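Local structure of tartrate dehydrogenase/decarboxylase (3FLK) at the interface of chains A and B. The protein oxidises (+)-tartrate with NAD(+) to oxaloglycolate, converts meso-tartrate to D-glycerate and oxidatively decarboxylates D-malate to pyruvate, using a divalent metal ion. Coordinates in Å, arbitrary orientation; residue numbers count along the deposited sequence, not the author numbering. Chains: chain A/B, Tartrate dehydrogenase/decarboxylase.

Contact 1: the interface of chains A and B. Residues chain A 91, 140-142, 159; chain B 195-199.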
# COMPACT_ATOMS: atom_id res chain seq x y z
N TRP A 91 -8.97 2.00 -18.93
CA TRP A 91 -10.41 2.25 -18.91
C TRP A 91 -11.10 1.92 -20.23
O TRP A 91 -12.29 1.62 -20.25
CB TRP A 91 -10.71 3.70 -18.49
CG TRP A 91 -10.56 3.91 -17.02
CD1 TRP A 91 -9.41 4.24 -16.35
CD2 TRP A 91 -11.59 3.80 -16.03
NE1 TRP A 91 -9.67 4.33 -15.00
CE2 TRP A 91 -10.99 4.08 -14.78
CE3 TRP A 91 -12.95 3.49 -16.08
CZ2 TRP A 91 -11.72 4.05 -13.58
CZ3 TRP A 91 -13.67 3.47 -14.89
CH2 TRP A 91 -13.05 3.75 -13.66
N GLU A 140 -12.59 2.77 -5.17
CA GLU A 140 -11.69 3.91 -5.39
C GLU A 140 -11.34 4.14 -6.86
O GLU A 140 -11.02 5.26 -7.25
CB GLU A 140 -10.41 3.75 -4.57
CG GLU A 140 -10.62 3.45 -3.08
CD GLU A 140 -10.66 1.96 -2.77
OE1 GLU A 140 -11.03 1.14 -3.65
OE2 GLU A 140 -10.31 1.60 -1.62
N TYR A 141 -11.38 3.08 -7.66
CA TYR A 141 -11.09 3.20 -9.08
C TYR A 141 -12.29 3.76 -9.81
O TYR A 141 -13.32 3.09 -9.97
CB TYR A 141 -10.59 1.89 -9.68
CG TYR A 141 -9.18 1.53 -9.23
CD1 TYR A 141 -8.37 2.48 -8.60
CD2 TYR A 141 -8.65 0.27 -9.48
CE1 TYR A 141 -7.07 2.16 -8.20
CE2 TYR A 141 -7.36 -0.06 -9.08
CZ TYR A 141 -6.58 0.89 -8.44
OH TYR A 141 -5.30 0.57 -8.05
N SER A 142 -12.15 5.00 -10.24
CA SER A 142 -13.28 5.80 -10.68
C SER A 142 -12.88 6.77 -11.78
O SER A 142 -11.74 7.23 -11.84
CB SER A 142 -13.84 6.56 -9.48
OG SER A 142 -14.78 7.53 -9.88
N GLN A 159 -12.56 13.72 -7.36
CA GLN A 159 -12.62 12.31 -7.72
C GLN A 159 -13.57 11.58 -6.75
O GLN A 159 -13.33 11.59 -5.55
CB GLN A 159 -11.21 11.72 -7.65
CG GLN A 159 -11.11 10.22 -7.89
CD GLN A 159 -11.09 9.86 -9.36
OE1 GLN A 159 -12.12 9.51 -9.94
NE2 GLN A 159 -9.92 9.96 -9.97
N GLY B 195 -5.89 3.40 -12.66
CA GLY B 195 -7.15 3.17 -11.95
C GLY B 195 -7.92 4.42 -11.55
O GLY B 195 -9.14 4.48 -11.72
N MSE B 196 -7.21 5.41 -11.02
CA MSE B 196 -7.83 6.68 -10.65
C MSE B 196 -7.72 7.67 -11.81
O MSE B 196 -6.71 8.36 -11.95
CB MSE B 196 -7.21 7.23 -9.37
CG MSE B 196 -7.90 6.72 -8.11
SE MSE B 196 -6.68 6.03 -6.76
CE MSE B 196 -5.81 7.68 -6.18
N ALA B 197 -8.76 7.72 -12.63
CA ALA B 197 -8.71 8.36 -13.95
C ALA B 197 -8.67 9.89 -13.97
O ALA B 197 -8.38 10.49 -15.01
CB ALA B 197 -9.86 7.85 -14.82
N ILE B 198 -8.95 10.52 -12.83
CA ILE B 198 -9.01 11.99 -12.77
C ILE B 198 -7.93 12.61 -11.86
O ILE B 198 -7.15 13.45 -12.31
CB ILE B 198 -10.43 12.50 -12.39
CG1 ILE B 198 -11.45 12.02 -13.43
CG2 ILE B 198 -10.44 14.03 -12.30
CD1 ILE B 198 -12.89 12.24 -13.04
N SER B 199 -7.89 12.17 -10.61
CA SER B 199 -6.97 12.70 -9.61
C SER B 199 -5.50 12.43 -9.91
O SER B 199 -4.66 13.33 -9.81
CB SER B 199 -7.32 12.14 -8.22
OG SER B 199 -7.19 10.73 -8.20
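The backbone carbonyl oxygen A:Ser142 O accepts a hydrogen bond from the backbone amide B:Ala197 N at 3.1 Å. Around it, the loop of chain B leading into helix 199-211 lies against two rings of chain A, within the two-fold dimer interface. The methyl B:Ala197 CB sits over the five-membered ring of A:Trp91, 4.0 Å from its centroid. The same indole reaches B:Gly195 O through NE1, a weak hydrogen bond of 3.3 Å. Next door, B:Gly195 CA lies over a face of the A:Tyr141 phenol ring; with no side chain on the glycine, the backbone itself can pack there. B:Met196, a selenomethionine in this crystal, brings its CG to 3.5 Å from the carbonyl oxygen A:Glu140 O. On the far side, A:Gln159 leaves strand 156-164 with CG anti to the backbone N (chi1 175°) and bends at chi2, which swings its amide across B:Ile198 to the start of the helix. As modelled, A:Gln159 NE2 is 3.1 Å from both B:Ile198 N and B:Ser199 N, donors facing a donor, so the amide may be turned over: an oxygen there could accept from both backbone groups. Its orientation is therefore doubtful, as is the weak bond modelled from A:Gln159 NE2 to B:Ser199 OG. Less dependent on that choice, A:Gln159 CB lies 4.0 Å from B:Ser199 CB.

Contact 2: the interface of chains A and B. Residues chain A 164-166; chain B 152-155.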
# COMPACT_ATOMS: atom_id res chain seq x y z
N THR A 164 -21.41 0.35 -2.87
CA THR A 164 -22.83 -0.00 -2.76
C THR A 164 -22.99 -1.19 -1.82
O THR A 164 -22.05 -1.97 -1.65
CB THR A 164 -23.46 -0.35 -4.14
OG1 THR A 164 -22.80 -1.49 -4.70
CG2 THR A 164 -23.36 0.83 -5.10
N ARG A 165 -24.17 -1.33 -1.21
CA ARG A 165 -24.45 -2.51 -0.39
C ARG A 165 -24.33 -3.79 -1.22
O ARG A 165 -23.75 -4.77 -0.76
CB ARG A 165 -25.83 -2.44 0.27
CG ARG A 165 -26.10 -3.62 1.19
CD ARG A 165 -27.43 -3.52 1.91
NE ARG A 165 -27.34 -2.65 3.08
CZ ARG A 165 -28.08 -2.77 4.18
NH1 ARG A 165 -28.97 -3.75 4.29
NH2 ARG A 165 -27.91 -1.92 5.18
N ARG A 166 -24.88 -3.76 -2.43
CA ARG A 166 -24.84 -4.91 -3.33
C ARG A 166 -23.40 -5.36 -3.61
O ARG A 166 -23.08 -6.53 -3.41
CB ARG A 166 -25.58 -4.61 -4.64
CG ARG A 166 -27.09 -4.45 -4.47
CD ARG A 166 -27.80 -4.38 -5.82
NE ARG A 166 -29.25 -4.29 -5.66
CZ ARG A 166 -29.94 -3.15 -5.65
NH1 ARG A 166 -29.32 -1.99 -5.79
NH2 ARG A 166 -31.26 -3.18 -5.49
N THR B 152 -31.33 -0.13 3.11
CA THR B 152 -32.07 -0.79 2.03
C THR B 152 -31.08 -1.47 1.09
O THR B 152 -29.87 -1.23 1.18
CB THR B 152 -32.94 0.20 1.21
OG1 THR B 152 -32.12 0.95 0.31
CG2 THR B 152 -33.72 1.16 2.12
N GLU B 153 -31.59 -2.30 0.17
CA GLU B 153 -30.74 -2.97 -0.82
C GLU B 153 -30.13 -1.99 -1.83
O GLU B 153 -29.11 -2.30 -2.46
CB GLU B 153 -31.53 -4.07 -1.54
CG GLU B 153 -30.66 -5.14 -2.21
CD GLU B 153 -29.65 -5.77 -1.26
OE1 GLU B 153 -30.05 -6.28 -0.19
OE2 GLU B 153 -28.44 -5.74 -1.58
N ASN B 154 -30.73 -0.81 -1.96
CA ASN B 154 -30.25 0.22 -2.89
C ASN B 154 -29.20 1.15 -2.28
O ASN B 154 -28.75 2.09 -2.93
CB ASN B 154 -31.43 1.04 -3.42
CG ASN B 154 -32.46 0.19 -4.14
OD1 ASN B 154 -32.13 -0.62 -5.00
ND2 ASN B 154 -33.73 0.38 -3.79
N GLU B 155 -28.82 0.87 -1.04
CA GLU B 155 -27.86 1.67 -0.27
C GLU B 155 -26.58 1.99 -1.04
O GLU B 155 -25.91 1.09 -1.55
CB GLU B 155 -27.53 0.93 1.03
CG GLU B 155 -26.77 1.71 2.07
CD GLU B 155 -26.69 0.96 3.39
OE1 GLU B 155 -26.19 -0.20 3.39
OE2 GLU B 155 -27.11 1.52 4.42
O HOH W 1 -26.76 -1.15 -3.05
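A:Arg165 and A:Arg166, at the start of helix 165-181, meet the loop B:Thr152 to B:Glu155 in a polar part of the two-fold interface that holds together this homodimer of the isocitrate and isopropylmalate dehydrogenase family. One subunit supplies acceptors for the first turn of the other's helix: A:Arg165 N donates to the backbone oxygen B:Glu155 O at 3.0 Å, and A:Arg166 N reaches a water that also contacts B:Glu153 O and B:Glu155 O. These oxygens would probably suit the positive end of the helix dipole. A:Arg165 starts with CG anti to the backbone N (chi1 -177°) and turns at chi3 to bring its guanidinium to B:Glu155. The salt bridge from A:Arg165 NE to the carboxylate oxygen B:Glu155 OE1 is 2.7 Å. That oxygen lies at the guanidinium edge, but the arginine meets it from above the carboxylate plane, the two planes being 62° apart. A:Arg166 stretches out from CG to NE and runs alongside B:Asn154, pointing the same way. Its NH2 donates to the amide oxygen B:Asn154 OD1 at 2.7 Å, almost in the guanidinium plane, with a weak second bond from NH1. Over the guanidinium's face sits B:Glu153 O, 3.4 Å from A:Arg166 CZ, so edge and face are both engaged. Within the loop, B:Asn154 N donates to the hydroxyl B:Thr152 OG1 at 3.2 Å, which probably helps to hold the turn.

Contact 3: the interface of chains A and B. Residues chain A 192, 194-196, 224-225; chain B 90, 141, 246, 249-250.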
# COMPACT_ATOMS: atom_id res chain seq x y z
N LYS A 192 -9.43 1.33 6.18
CA LYS A 192 -8.78 2.59 6.59
C LYS A 192 -9.85 3.51 7.17
O LYS A 192 -10.06 4.63 6.69
CB LYS A 192 -8.03 3.25 5.43
CG LYS A 192 -6.84 4.12 5.88
CD LYS A 192 -5.98 3.39 6.92
CE LYS A 192 -4.65 4.07 7.18
NZ LYS A 192 -4.76 5.26 8.07
N ASN A 194 -10.12 5.20 9.79
CA ASN A 194 -9.77 6.45 10.46
C ASN A 194 -9.69 7.62 9.48
O ASN A 194 -10.36 8.64 9.67
CB ASN A 194 -8.52 6.32 11.35
CG ASN A 194 -7.35 5.61 10.66
OD1 ASN A 194 -7.27 5.54 9.43
ND2 ASN A 194 -6.42 5.10 11.46
N GLY A 195 -8.89 7.46 8.42
CA GLY A 195 -8.67 8.52 7.44
C GLY A 195 -9.80 8.74 6.45
O GLY A 195 -10.13 9.88 6.13
N MSE A 196 -10.38 7.65 5.95
CA MSE A 196 -11.54 7.74 5.06
C MSE A 196 -12.81 7.60 5.90
O MSE A 196 -13.19 6.50 6.30
CB MSE A 196 -11.45 6.68 3.96
CG MSE A 196 -10.49 7.06 2.84
SE MSE A 196 -9.40 5.57 2.20
CE MSE A 196 -10.78 4.48 1.35
N ILE A 224 -4.92 -0.32 6.34
CA ILE A 224 -4.09 -0.69 5.20
C ILE A 224 -2.59 -0.46 5.44
O ILE A 224 -1.77 -1.26 4.99
CB ILE A 224 -4.59 -0.02 3.87
CG1 ILE A 224 -3.83 -0.57 2.64
CG2 ILE A 224 -4.51 1.51 3.93
CD1 ILE A 224 -4.13 -2.04 2.32
N ASP A 225 -2.24 0.60 6.15
CA ASP A 225 -0.83 0.90 6.42
C ASP A 225 -0.14 -0.20 7.23
O ASP A 225 0.91 -0.70 6.83
CB ASP A 225 -0.63 2.31 7.02
CG ASP A 225 -1.35 2.51 8.35
OD1 ASP A 225 -2.22 1.69 8.73
OD2 ASP A 225 -1.04 3.51 9.03
N LEU B 90 -9.88 10.35 15.24
CA LEU B 90 -8.85 10.97 14.39
C LEU B 90 -9.29 12.33 13.84
O LEU B 90 -8.54 13.30 13.90
CB LEU B 90 -8.43 10.02 13.25
CG LEU B 90 -7.08 10.33 12.59
CD1 LEU B 90 -5.91 9.94 13.50
CD2 LEU B 90 -6.96 9.63 11.24
N TYR B 141 -8.03 11.37 2.05
CA TYR B 141 -8.59 11.42 3.40
C TYR B 141 -9.63 12.53 3.48
O TYR B 141 -9.31 13.72 3.41
CB TYR B 141 -7.51 11.54 4.48
CG TYR B 141 -6.70 10.27 4.67
CD1 TYR B 141 -7.12 9.05 4.10
CD2 TYR B 141 -5.55 10.27 5.44
CE1 TYR B 141 -6.38 7.89 4.28
CE2 TYR B 141 -4.81 9.10 5.62
CZ TYR B 141 -5.23 7.92 5.04
OH TYR B 141 -4.50 6.77 5.23
N LEU B 246 -3.12 9.44 1.40
CA LEU B 246 -3.27 7.99 1.55
C LEU B 246 -1.99 7.20 1.22
O LEU B 246 -1.56 6.36 2.01
CB LEU B 246 -4.44 7.47 0.71
CG LEU B 246 -4.67 5.96 0.62
CD1 LEU B 246 -5.02 5.35 1.98
CD2 LEU B 246 -5.76 5.63 -0.39
N ASP B 249 0.78 7.62 3.72
CA ASP B 249 0.44 6.89 4.94
C ASP B 249 0.88 5.42 4.83
O ASP B 249 1.60 4.92 5.70
CB ASP B 249 -1.07 6.97 5.19
CG ASP B 249 -1.49 6.46 6.56
OD1 ASP B 249 -0.64 5.94 7.32
OD2 ASP B 249 -2.68 6.59 6.88
N ILE B 250 0.47 4.76 3.76
CA ILE B 250 0.82 3.36 3.49
C ILE B 250 2.34 3.17 3.44
O ILE B 250 2.88 2.30 4.12
CB ILE B 250 0.17 2.85 2.18
CG1 ILE B 250 -1.36 2.82 2.32
CG2 ILE B 250 0.70 1.45 1.82
CD1 ILE B 250 -2.11 2.67 1.01
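The loop after strand 186-191 and the first turn of helix 224-233 in chain A face helix 245-258, the loop carrying B:Tyr141 and the end of helix 86-91 in chain B. A:Lys192 starts with CG anti to the backbone N (chi1 -153°) and bends at chi2 and chi4, which carries NZ to B:Asp249, tip to tip. A:Lys192 NZ is salt-bridged to the carboxylate oxygen B:Asp249 OD2 at 2.7 Å, on its syn side. The phenol B:Tyr141 OH donates to B:Asp249 OD2 from the anti side at 2.5 Å, so two donors grip it. From its own chain A:Asn194 OD1 steadies the amine A:Lys192 NZ at 2.9 Å, and also accepts from A:Gly195 N. An alanine in place of A:Lys192 would probably leave B:Asp249 without its charge partner and A:Asn194 OD1 without one of its donors. A:Asp225 OD2 lies 3.0 Å from B:Asp249 OD1, not a hydrogen bond; both aspartates probably bind the magnesium or manganese ion, which would offset repulsion between the oxygens. A:Ile224 CG2 packs on B:Ile250 CG1, and A:Asn194 CB on B:Leu90 CD2. The site lies in the active-site cleft at the subunit boundary, beside helices 224-233 and 245-258, with this family's catalytic lysine, A:Lys192, from one chain and catalytic tyrosine, B:Tyr141, from the other.

Centre to centre over C-alpha atoms, contact 1 lies about 22 Å from contact 2 and about 18 Å from contact 3, while contacts 2 and 3 are about 24 Å apart. Contacts 1 and 3 share part of their residues with the chains exchanged: Tyr141, Gly195 and Met196 appear in both, and helix 86-91 gives Trp91 to one and Leu90 to the other. Strand 156-164 of chain A ties contact 1, through Gln159, to contact 2 at its Thr164 end. Dimer formation and the making of both active sites are therefore probably coupled, with contact 2 probably adding a separate, polar attachment.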